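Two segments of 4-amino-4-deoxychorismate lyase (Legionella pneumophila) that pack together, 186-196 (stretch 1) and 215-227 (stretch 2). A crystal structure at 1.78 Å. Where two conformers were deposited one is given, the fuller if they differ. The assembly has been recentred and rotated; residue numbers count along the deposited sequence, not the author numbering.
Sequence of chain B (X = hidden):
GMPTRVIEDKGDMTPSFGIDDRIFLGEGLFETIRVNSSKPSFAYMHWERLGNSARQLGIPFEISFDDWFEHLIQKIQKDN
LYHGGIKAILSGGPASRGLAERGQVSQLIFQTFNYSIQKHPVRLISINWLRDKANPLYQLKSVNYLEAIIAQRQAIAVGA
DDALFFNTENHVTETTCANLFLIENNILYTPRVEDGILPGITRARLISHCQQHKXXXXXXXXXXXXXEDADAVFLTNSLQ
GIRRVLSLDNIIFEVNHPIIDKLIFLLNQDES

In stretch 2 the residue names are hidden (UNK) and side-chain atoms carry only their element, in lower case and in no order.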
# COMPACT_ATOMS: atom_id res chain seq x y z
N ASN B 186 24.01 28.98 1.70
CA ASN B 186 22.95 29.75 1.04
C ASN B 186 22.43 29.19 -0.27
O ASN B 186 21.85 29.93 -1.08
CB ASN B 186 23.40 31.21 0.83
CG ASN B 186 23.66 31.92 2.13
OD1 ASN B 186 23.02 31.62 3.14
ND2 ASN B 186 24.57 32.91 2.11
N ILE B 187 22.66 27.91 -0.50
CA ILE B 187 22.15 27.22 -1.68
C ILE B 187 21.17 26.16 -1.22
O ILE B 187 21.43 25.46 -0.23
CB ILE B 187 23.30 26.56 -2.49
CG1 ILE B 187 24.29 27.64 -2.97
CG2 ILE B 187 22.71 25.73 -3.66
CD1 ILE B 187 25.70 27.13 -3.27
N LEU B 188 20.05 26.08 -1.94
CA LEU B 188 18.97 25.14 -1.64
C LEU B 188 19.22 23.85 -2.41
O LEU B 188 19.56 23.90 -3.57
CB LEU B 188 17.62 25.71 -2.05
CG LEU B 188 17.04 26.74 -1.09
CD1 LEU B 188 16.29 27.85 -1.86
CD2 LEU B 188 16.16 26.05 -0.05
N TYR B 189 19.02 22.69 -1.76
CA TYR B 189 19.14 21.38 -2.40
C TYR B 189 17.88 20.56 -2.07
O TYR B 189 17.29 20.69 -0.98
CB TYR B 189 20.38 20.65 -1.90
CG TYR B 189 21.69 21.34 -2.19
CD1 TYR B 189 22.21 22.30 -1.30
CD2 TYR B 189 22.40 21.06 -3.34
CE1 TYR B 189 23.43 22.96 -1.58
CE2 TYR B 189 23.62 21.69 -3.61
CZ TYR B 189 24.12 22.64 -2.73
OH TYR B 189 25.30 23.24 -2.97
N THR B 190 17.45 19.73 -3.01
CA THR B 190 16.32 18.85 -2.79
C THR B 190 16.45 17.61 -3.69
O THR B 190 17.05 17.68 -4.76
CB THR B 190 14.99 19.60 -3.03
OG1 THR B 190 13.93 18.86 -2.45
CG2 THR B 190 14.72 19.85 -4.54
N PRO B 191 15.99 16.44 -3.22
CA PRO B 191 16.11 15.26 -4.07
C PRO B 191 15.45 15.43 -5.44
O PRO B 191 14.43 16.15 -5.56
CB PRO B 191 15.40 14.19 -3.23
CG PRO B 191 15.79 14.54 -1.85
CD PRO B 191 15.65 16.06 -1.83
N ARG B 192 16.02 14.79 -6.45
CA ARG B 192 15.48 14.76 -7.81
C ARG B 192 14.19 13.96 -7.87
O ARG B 192 14.01 13.02 -7.08
CB ARG B 192 16.47 14.08 -8.75
CG ARG B 192 17.79 14.76 -8.92
CD ARG B 192 18.70 13.96 -9.88
NE ARG B 192 18.73 12.53 -9.56
CZ ARG B 192 18.76 11.56 -10.46
NH1 ARG B 192 18.76 11.85 -11.76
NH2 ARG B 192 18.78 10.29 -10.07
N VAL B 193 13.30 14.29 -8.81
CA VAL B 193 12.12 13.47 -9.06
C VAL B 193 12.56 12.01 -9.33
O VAL B 193 11.94 11.10 -8.84
CB VAL B 193 11.26 13.99 -10.23
CG1 VAL B 193 9.99 13.15 -10.38
CG2 VAL B 193 10.86 15.43 -10.01
N GLU B 194 13.66 11.85 -10.04
CA GLU B 194 14.19 10.52 -10.41
C GLU B 194 14.73 9.70 -9.23
O GLU B 194 14.98 8.51 -9.40
CB GLU B 194 15.29 10.67 -11.46
CG GLU B 194 14.84 11.30 -12.76
CD GLU B 194 15.28 12.76 -12.95
OE1 GLU B 194 15.25 13.56 -11.99
OE2 GLU B 194 15.68 13.08 -14.08
N ASP B 195 14.92 10.31 -8.05
CA ASP B 195 15.31 9.56 -6.87
C ASP B 195 14.17 8.72 -6.28
O ASP B 195 14.40 7.94 -5.34
CB ASP B 195 15.89 10.48 -5.77
CG ASP B 195 17.17 11.17 -6.16
OD1 ASP B 195 17.98 10.55 -6.91
OD2 ASP B 195 17.37 12.34 -5.70
N GLY B 196 12.95 8.87 -6.81
CA GLY B 196 11.80 8.08 -6.43
C GLY B 196 10.95 8.73 -5.34
O GLY B 196 10.69 8.13 -4.30
N UNK B 215 17.23 32.61 -6.83
CA UNK B 215 17.77 32.00 -5.62
C UNK B 215 18.19 30.60 -6.02
O UNK B 215 17.36 29.82 -6.55
c UNK B 215 16.71 31.94 -4.50
c UNK B 215 16.20 33.31 -4.02
se UNK B 215 14.54 33.15 -3.06
c UNK B 215 15.29 32.27 -1.49
N UNK B 216 19.45 30.26 -5.77
CA UNK B 216 20.01 29.03 -6.29
C UNK B 216 19.34 27.85 -5.61
O UNK B 216 19.33 27.80 -4.37
c UNK B 216 21.52 28.96 -6.06
o UNK B 216 22.09 27.81 -6.67
N UNK B 217 18.79 26.94 -6.43
CA UNK B 217 18.15 25.71 -5.96
C UNK B 217 18.58 24.52 -6.83
O UNK B 217 18.46 24.58 -8.05
c UNK B 217 16.01 24.52 -5.52
c UNK B 217 16.61 25.82 -5.98
c UNK B 217 16.07 26.24 -7.36
N UNK B 218 19.06 23.45 -6.21
CA UNK B 218 19.63 22.33 -6.93
C UNK B 218 18.86 21.05 -6.63
O UNK B 218 18.80 20.64 -5.49
n UNK B 218 22.32 23.09 -9.08
o UNK B 218 21.61 25.08 -8.34
c UNK B 218 21.10 22.14 -6.54
c UNK B 218 21.97 23.92 -8.12
c UNK B 218 22.01 23.35 -6.72
N UNK B 219 18.32 20.44 -7.69
CA UNK B 219 17.66 19.14 -7.64
C UNK B 219 18.66 18.07 -7.95
O UNK B 219 18.99 17.87 -9.15
c UNK B 219 16.51 19.10 -8.65
o UNK B 219 14.21 21.18 -10.08
c UNK B 219 15.42 20.11 -8.34
o UNK B 219 13.56 19.14 -9.49
c UNK B 219 14.33 20.13 -9.39
N UNK B 220 19.19 17.44 -6.90
CA UNK B 220 20.27 16.45 -7.01
C UNK B 220 20.07 15.27 -6.03
O UNK B 220 19.30 15.36 -5.07
c UNK B 220 21.81 17.56 -5.29
c UNK B 220 23.25 18.00 -4.92
c UNK B 220 21.99 18.17 -7.75
c UNK B 220 21.67 17.06 -6.75
N UNK B 221 20.81 14.20 -6.26
CA UNK B 221 20.76 13.05 -5.36
C UNK B 221 21.59 13.41 -4.15
O UNK B 221 22.72 13.94 -4.29
o UNK B 221 20.46 11.43 -7.12
c UNK B 221 21.30 11.80 -6.05
N UNK B 222 21.02 13.17 -2.97
CA UNK B 222 21.60 13.61 -1.70
C UNK B 222 21.83 12.41 -0.79
O UNK B 222 20.92 11.63 -0.54
c UNK B 222 20.67 14.58 -1.00
c UNK B 222 19.20 16.61 -1.16
c UNK B 222 20.48 15.95 -1.65
c UNK B 222 21.71 16.83 -1.39
N UNK B 223 23.06 12.28 -0.30
CA UNK B 223 23.39 11.22 0.67
C UNK B 223 23.00 11.67 2.09
O UNK B 223 22.70 12.86 2.32
c UNK B 223 24.90 10.93 0.64
c UNK B 223 25.34 10.49 -0.75
o UNK B 223 25.57 12.14 0.97
N UNK B 224 23.06 10.74 3.05
CA UNK B 224 22.77 11.06 4.45
C UNK B 224 23.79 12.07 4.99
O UNK B 224 23.45 12.97 5.76
c UNK B 224 21.59 9.03 8.92
c UNK B 224 22.26 10.05 6.75
n UNK B 224 21.96 7.97 9.91
c UNK B 224 22.75 9.81 5.33
c UNK B 224 22.14 8.76 7.53
N UNK B 225 25.03 11.92 4.53
CA UNK B 225 26.11 12.82 4.89
C UNK B 225 25.83 14.26 4.46
O UNK B 225 26.17 15.19 5.19
c UNK B 225 27.45 12.34 4.32
c UNK B 225 31.06 13.84 4.27
c UNK B 225 29.98 12.73 4.25
c UNK B 225 28.64 13.25 4.74
n UNK B 225 31.04 14.66 5.51
N UNK B 226 25.22 14.47 3.29
CA UNK B 226 24.79 15.83 2.89
C UNK B 226 23.81 16.46 3.86
O UNK B 226 23.90 17.67 4.14
n UNK B 226 25.14 19.82 -0.83
n UNK B 226 25.80 17.87 0.21
c UNK B 226 25.53 18.55 -0.91
n UNK B 226 25.64 17.97 -2.11
c UNK B 226 26.25 16.48 0.29
c UNK B 226 25.10 15.52 0.38
c UNK B 226 24.16 15.85 1.50
N UNK B 227 22.87 15.66 4.37
CA UNK B 227 21.89 16.17 5.33
C UNK B 227 22.60 16.52 6.63
O UNK B 227 22.41 17.62 7.18
c UNK B 227 20.08 14.71 4.35
c UNK B 227 19.22 13.44 4.56
c UNK B 227 20.76 15.16 5.63
c UNK B 227 19.71 15.75 6.52
O HOH W 1 19.34 30.01 -2.41
O HOH W 2 14.13 16.61 -10.38
O HOH W 3 18.30 12.27 -3.05

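Position 215 carries two carbons, a selenium and a terminal carbon, unbranched, with no contact to stretch 1: selenomethionine, M215. Position 216 has one carbon and one oxygen, the oxygen 3.7 Å from I187 CG2; this is S216. Its backbone O accepts from L188 N at 3.1 Å, opening the parallel ladder.

Position 217 has three carbons forked at CB, one branch carbon lying 4.0 Å from L188 CB. The fork could suit threonine by shape, but all three atoms are carbon, so it is V217, on the same sheet face as L188. Position 218 has three carbons, the third bearing one oxygen and one nitrogen: an amide, Q218. Its CB sits 3.6 Å from Y189 CD2, while its backbone does the pairing, N to L188 O at 2.7 Å and O to T190 N at 3.0 Å.

Position 219 shows three carbons ending in two oxygens, a carboxylate, with a carbon 3.9 Å from T190 CG2. It is E219, and a water bridges its OE1 (2.7 Å) to V193 N (2.9 Å). Position 220 has four carbons, forked at the first, and its longer arm ends 3.5 Å from Y189 CD2: I220. Its CB points away, yet CD1 comes back to the tyrosine, and its N donates to T190 O at 3.0 Å.

Position 221 has one carbon and one oxygen, the latter 2.6 Å from D195 OD1. It is S221; OG donates to that carboxylate and accepts a weak bond from R192 NE at 3.2 Å. Position 222 has four carbons forked at the second, one tip 3.7 Å from P191 CD: L222, pointing toward stretch 1.

Position 223 has a carbon bearing one oxygen and one carbon, hence T223, out of reach of stretch 1. Positions 224 and 225 each run four carbons to a nitrogen: K224 and K225, also out of reach. Position 226 has three carbons, a nitrogen, then a carbon with two more nitrogens, a guanidinium over one face of the Y189 ring. It is R226, with CZ 4.6 Å from the ring centroid in a cation-pi contact; its N gives T223 OG1 a weak capping bond at 3.3 Å. Position 227 has four carbons forked at the first, I227, with no contact.

The rule is layered. Parallel backbone bonds set the register, so L188 and V217 share one face, Y189 and Q218 the other. Beyond the strands, S221 joins the R192–D195 salt bridge, and L222 and R226 return to cover P191 and Y189.

Stretch 2 (215-227) MSVQEISLTKKRI
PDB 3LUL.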